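Local coordinates for flagellar hook-associated protein 2 (Bdellovibrio bacteriovorus, PDB 6KTY) that probably caps the tip of the growing flagellar filament, promoting flagellin polymerisation there and keeping exported subunits from leaking away, at residues 11-22 with 178-192. Sequence-based numbering, arbitrary orientation.
Sequences FLSGDPNIVDGQ and LDFKSAAPGREIRLS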
loop_
_atom_site.group_PDB
_atom_site.type_symbol
_atom_site.label_atom_id
_atom_site.label_comp_id
_atom_site.label_asym_id
_atom_site.label_seq_id
_atom_site.Cartn_x
_atom_site.Cartn_y
_atom_site.Cartn_z
ATOM N N PHE A 11 -9.733 -22.439 -3.038
ATOM C CA PHE A 11 -9.199 -21.129 -3.537
ATOM C C PHE A 11 -8.664 -20.241 -2.417
ATOM O O PHE A 11 -9.406 -19.897 -1.488
ATOM C CB PHE A 11 -10.276 -20.345 -4.303
ATOM C CG PHE A 11 -9.855 -18.928 -4.680
ATOM C CD1 PHE A 11 -9.046 -18.708 -5.795
ATOM C CD2 PHE A 11 -10.230 -17.837 -3.903
ATOM C CE1 PHE A 11 -8.628 -17.418 -6.137
ATOM C CE2 PHE A 11 -9.820 -16.544 -4.230
ATOM C CZ PHE A 11 -9.024 -16.332 -5.358
ATOM N N LEU A 12 -7.411 -19.801 -2.555
ATOM C CA LEU A 12 -6.827 -18.803 -1.630
ATOM C C LEU A 12 -6.249 -17.593 -2.364
ATOM O O LEU A 12 -5.569 -17.744 -3.380
ATOM C CB LEU A 12 -5.736 -19.449 -0.781
ATOM C CG LEU A 12 -6.207 -20.546 0.175
ATOM C CD1 LEU A 12 -5.029 -21.382 0.696
ATOM C CD2 LEU A 12 -7.006 -19.917 1.321
ATOM N N SER A 13 -6.572 -16.400 -1.865
ATOM C CA SER A 13 -5.962 -15.165 -2.343
ATOM C C SER A 13 -4.854 -14.759 -1.379
ATOM O O SER A 13 -5.037 -14.842 -0.163
ATOM C CB SER A 13 -7.013 -14.050 -2.435
ATOM O OG SER A 13 -6.407 -12.790 -2.712
ATOM N N GLY A 14 -3.700 -14.351 -1.925
ATOM C CA GLY A 14 -2.625 -13.781 -1.128
ATOM C C GLY A 14 -3.073 -12.535 -0.361
ATOM O O GLY A 14 -2.526 -12.239 0.688
ATOM N N ASP A 15 -4.053 -11.805 -0.892
ATOM C CA ASP A 15 -4.651 -10.679 -0.160
ATOM C C ASP A 15 -6.133 -10.540 -0.441
ATOM O O ASP A 15 -6.529 -9.918 -1.430
ATOM C CB ASP A 15 -3.937 -9.363 -0.464
ATOM C CG ASP A 15 -4.281 -8.272 0.554
ATOM O OD1 ASP A 15 -5.386 -8.331 1.161
ATOM O OD2 ASP A 15 -3.426 -7.384 0.761
ATOM N N PRO A 16 -6.964 -11.087 0.459
ATOM C CA PRO A 16 -8.425 -11.023 0.266
ATOM C C PRO A 16 -8.989 -9.607 0.266
ATOM O O PRO A 16 -10.112 -9.405 -0.182
ATOM C CB PRO A 16 -8.991 -11.830 1.459
ATOM C CG PRO A 16 -7.853 -12.595 2.024
ATOM C CD PRO A 16 -6.586 -11.854 1.664
ATOM N N ASN A 17 -8.224 -8.629 0.754
ATOM C CA ASN A 17 -8.677 -7.232 0.771
ATOM C C ASN A 17 -8.300 -6.488 -0.514
ATOM O O ASN A 17 -8.539 -5.280 -0.638
ATOM C CB ASN A 17 -8.088 -6.512 1.973
ATOM C CG ASN A 17 -8.558 -7.121 3.298
ATOM O OD1 ASN A 17 -7.750 -7.510 4.113
ATOM N ND2 ASN A 17 -9.859 -7.228 3.479
ATOM N N ILE A 18 -7.703 -7.208 -1.458
ATOM C CA ILE A 18 -7.524 -6.688 -2.819
ATOM C C ILE A 18 -8.337 -7.501 -3.805
ATOM O O ILE A 18 -9.117 -6.943 -4.603
ATOM C CB ILE A 18 -6.027 -6.582 -3.256
ATOM C CG1 ILE A 18 -5.289 -5.604 -2.340
ATOM C CG2 ILE A 18 -5.938 -6.113 -4.737
ATOM C CD1 ILE A 18 -3.762 -5.497 -2.579
ATOM N N VAL A 19 -8.177 -8.824 -3.758
ATOM C CA VAL A 19 -8.959 -9.709 -4.601
ATOM C C VAL A 19 -9.370 -10.912 -3.769
ATOM O O VAL A 19 -8.538 -11.491 -3.094
ATOM C CB VAL A 19 -8.142 -10.197 -5.812
ATOM C CG1 VAL A 19 -9.047 -11.055 -6.703
ATOM C CG2 VAL A 19 -7.592 -9.037 -6.603
ATOM N N ASP A 20 -10.652 -11.274 -3.785
ATOM C CA ASP A 20 -11.079 -12.520 -3.160
ATOM C C ASP A 20 -11.955 -13.246 -4.170
ATOM O O ASP A 20 -12.162 -12.756 -5.296
ATOM C CB ASP A 20 -11.852 -12.273 -1.849
ATOM C CG ASP A 20 -11.738 -13.433 -0.864
ATOM O OD1 ASP A 20 -11.251 -14.519 -1.228
ATOM O OD2 ASP A 20 -12.137 -13.266 0.292
ATOM N N GLY A 21 -12.442 -14.423 -3.788
ATOM C CA GLY A 21 -13.234 -15.224 -4.691
ATOM C C GLY A 21 -13.724 -16.512 -4.082
ATOM O O GLY A 21 -13.424 -16.818 -2.929
ATOM N N GLN A 22 -14.499 -17.262 -4.870
ATOM C CA GLN A 22 -15.084 -18.541 -4.445
ATOM C C GLN A 22 -15.198 -19.529 -5.613
ATOM O O GLN A 22 -15.358 -19.101 -6.764
ATOM C CB GLN A 22 -16.453 -18.293 -3.820
ATOM C CG GLN A 22 -17.290 -17.272 -4.557
ATOM C CD GLN A 22 -18.481 -16.821 -3.756
ATOM O OE1 GLN A 22 -18.867 -15.646 -3.801
ATOM N NE2 GLN A 22 -19.078 -17.748 -3.006
ATOM N N LEU A 178 -14.056 -14.218 -9.114
ATOM C CA LEU A 178 -13.234 -13.223 -8.436
ATOM C C LEU A 178 -14.052 -11.944 -8.223
ATOM O O LEU A 178 -14.797 -11.551 -9.111
ATOM C CB LEU A 178 -12.011 -12.858 -9.302
ATOM C CG LEU A 178 -10.953 -13.922 -9.623
ATOM C CD1 LEU A 178 -9.793 -13.300 -10.413
ATOM C CD2 LEU A 178 -10.429 -14.536 -8.345
ATOM N N ASP A 179 -13.939 -11.348 -7.035
ATOM C CA ASP A 179 -14.451 -10.017 -6.749
ATOM C C ASP A 179 -13.287 -9.115 -6.359
ATOM O O ASP A 179 -12.547 -9.419 -5.408
ATOM C CB ASP A 179 -15.480 -10.082 -5.607
ATOM C CG ASP A 179 -16.310 -8.804 -5.493
ATOM O OD1 ASP A 179 -16.951 -8.392 -6.512
ATOM O OD2 ASP A 179 -16.347 -8.207 -4.381
ATOM N N PHE A 180 -13.105 -8.010 -7.092
ATOM C CA PHE A 180 -12.056 -7.060 -6.745
ATOM C C PHE A 180 -12.525 -6.201 -5.567
ATOM O O PHE A 180 -13.557 -5.502 -5.668
ATOM C CB PHE A 180 -11.670 -6.191 -7.960
ATOM C CG PHE A 180 -11.498 -6.982 -9.214
ATOM C CD1 PHE A 180 -10.820 -8.194 -9.194
ATOM C CD2 PHE A 180 -12.025 -6.539 -10.414
ATOM C CE1 PHE A 180 -10.669 -8.952 -10.352
ATOM C CE2 PHE A 180 -11.892 -7.295 -11.563
ATOM C CZ PHE A 180 -11.224 -8.514 -11.526
ATOM N N LYS A 181 -11.781 -6.241 -4.465
ATOM C CA LYS A 181 -12.164 -5.481 -3.248
ATOM C C LYS A 181 -11.563 -4.069 -3.172
ATOM O O LYS A 181 -12.090 -3.193 -2.479
ATOM C CB LYS A 181 -11.744 -6.239 -2.026
ATOM C CG LYS A 181 -12.155 -7.680 -1.953
ATOM C CD LYS A 181 -13.630 -7.803 -1.896
ATOM C CE LYS A 181 -14.039 -9.177 -1.458
ATOM N NZ LYS A 181 -15.516 -9.317 -1.497
ATOM N N SER A 182 -10.430 -3.859 -3.825
ATOM C CA SER A 182 -9.764 -2.558 -3.853
ATOM C C SER A 182 -8.820 -2.482 -5.015
ATOM O O SER A 182 -8.401 -3.504 -5.517
ATOM C CB SER A 182 -8.998 -2.309 -2.521
ATOM O OG SER A 182 -7.967 -3.265 -2.298
ATOM N N ALA A 183 -8.473 -1.272 -5.439
ATOM C CA ALA A 183 -7.450 -1.048 -6.459
ATOM C C ALA A 183 -6.104 -0.968 -5.746
ATOM O O ALA A 183 -5.996 -0.367 -4.692
ATOM C CB ALA A 183 -7.717 0.240 -7.200
ATOM N N ALA A 184 -5.076 -1.603 -6.290
ATOM C CA ALA A 184 -3.765 -1.505 -5.638
ATOM C C ALA A 184 -2.701 -1.559 -6.689
ATOM O O ALA A 184 -2.068 -2.597 -6.897
ATOM C CB ALA A 184 -3.595 -2.593 -4.602
ATOM N N PRO A 185 -2.558 -0.451 -7.430
ATOM C CA PRO A 185 -1.660 -0.472 -8.571
ATOM C C PRO A 185 -0.254 -0.811 -8.107
ATOM O O PRO A 185 0.173 -0.329 -7.059
ATOM C CB PRO A 185 -1.746 0.967 -9.146
ATOM C CG PRO A 185 -2.593 1.764 -8.216
ATOM C CD PRO A 185 -3.252 0.841 -7.242
ATOM N N GLY A 186 0.460 -1.667 -8.831
ATOM C CA GLY A 186 1.827 -2.044 -8.413
ATOM C C GLY A 186 1.920 -3.101 -7.302
ATOM O O GLY A 186 3.013 -3.399 -6.819
ATOM N N ARG A 187 0.787 -3.656 -6.899
ATOM C CA ARG A 187 0.712 -4.674 -5.865
ATOM C C ARG A 187 0.109 -5.959 -6.471
ATOM O O ARG A 187 -1.083 -6.317 -6.257
ATOM C CB ARG A 187 -0.140 -4.187 -4.690
ATOM C CG ARG A 187 0.348 -2.873 -4.017
ATOM C CD ARG A 187 1.303 -3.054 -2.850
ATOM N NE ARG A 187 0.605 -3.456 -1.622
ATOM C CZ ARG A 187 0.443 -4.707 -1.205
ATOM N NH1 ARG A 187 0.976 -5.739 -1.863
ATOM N NH2 ARG A 187 -0.232 -4.941 -0.092
ATOM N N GLU A 188 0.950 -6.670 -7.200
ATOM C CA GLU A 188 0.591 -7.944 -7.757
ATOM C C GLU A 188 0.336 -8.938 -6.621
ATOM O O GLU A 188 1.129 -9.030 -5.648
ATOM C CB GLU A 188 1.687 -8.435 -8.712
ATOM C CG GLU A 188 1.250 -9.574 -9.611
ATOM C CD GLU A 188 2.294 -9.949 -10.667
ATOM O OE1 GLU A 188 3.507 -9.843 -10.383
ATOM O OE2 GLU A 188 1.895 -10.390 -11.789
ATOM N N ILE A 189 -0.776 -9.649 -6.725
ATOM C CA ILE A 189 -1.240 -10.608 -5.697
ATOM C C ILE A 189 -1.114 -11.998 -6.318
ATOM O O ILE A 189 -1.419 -12.189 -7.518
ATOM C CB ILE A 189 -2.730 -10.407 -5.317
ATOM C CG1 ILE A 189 -3.041 -8.947 -4.927
ATOM C CG2 ILE A 189 -3.152 -11.338 -4.207
ATOM C CD1 ILE A 189 -1.972 -8.273 -4.147
ATOM N N ARG A 190 -0.675 -12.969 -5.515
ATOM C CA ARG A 190 -0.672 -14.349 -5.953
ATOM C C ARG A 190 -1.910 -15.081 -5.400
ATOM O O ARG A 190 -2.237 -14.938 -4.241
ATOM C CB ARG A 190 0.610 -15.054 -5.504
ATOM C CG ARG A 190 1.855 -14.662 -6.299
ATOM C CD ARG A 190 2.796 -15.863 -6.424
ATOM N NE ARG A 190 3.030 -16.402 -5.104
ATOM C CZ ARG A 190 3.199 -17.678 -4.787
ATOM N NH1 ARG A 190 3.178 -18.652 -5.685
ATOM N NH2 ARG A 190 3.389 -17.976 -3.521
ATOM N N LEU A 191 -2.589 -15.822 -6.274
ATOM C CA LEU A 191 -3.789 -16.568 -5.956
ATOM C C LEU A 191 -3.483 -18.039 -6.231
ATOM O O LEU A 191 -2.726 -18.350 -7.150
ATOM C CB LEU A 191 -4.905 -16.150 -6.893
ATOM C CG LEU A 191 -5.632 -14.798 -6.761
ATOM C CD1 LEU A 191 -5.001 -13.803 -5.859
ATOM C CD2 LEU A 191 -5.848 -14.202 -8.129
ATOM N N SER A 192 -4.091 -18.936 -5.468
ATOM C CA SER A 192 -3.963 -20.375 -5.773
ATOM C C SER A 192 -5.305 -21.133 -5.760
ATOM O O SER A 192 -6.264 -20.735 -5.091
ATOM C CB SER A 192 -2.993 -21.025 -4.794
ATOM O OG SER A 192 -3.502 -20.925 -3.485
HETATM O O HOH W 1 -0.994 -7.407 0.791
#
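Ile18 meets Ala184 and Ile189 because its side chain is extended, with CG1 beside the backbone N (chi1 -62°) and CD1 anti to CA (chi2 175°); this brings CD1 to 3.5 Å from Ala184 CB and 3.7 Å from Ile189 CD1. The same methyl lies over one face of the Arg187 guanidinium. Ser182 turns OG back over its own backbone (chi1 62°), where it donates in the carbonyl plane to a lone pair of Asn17 O, 2.7 Å away. Nearby, Lys181 N donates to Ile18 O (2.8 Å).

The segments come from near the two ends of this cap-protein fragment. Strands 12-13 and 19-21 each edge an antiparallel sheet within the chain, beside 189-192 and 178-180. Leu12 and Ser192 exchange two backbone hydrogen bonds, as do Asp20 and Asp179, and Gly14 N adds one to Arg190 O. Between the two ladders, the end of the Phe11 ring reaches Leu191 CG and Leu178 CD2, with CZ 3.8 Å from the latter. Ser13 OG, acceptor of an ST turn, joins the two short strands of 11-22 by donating to Val19 O.

Strand 32-39 packs against Ile18, Val19 and Leu191, while Arg190 forms a salt bridge with Asp179 of the second subunit. Arg187 NH1 donates to Ala183 O of that subunit; NH2 donates to a water in the guanidinium plane, whose apparent bridge to Asp15 OD2 is doubtfully short. Asp15 OD2 and Arg187 NH2, 4.1 Å apart, lie beyond salt-bridge distance, yet their proximity would probably favour ionised Asp15, while Ile18 packing and the ladders hold the segments together.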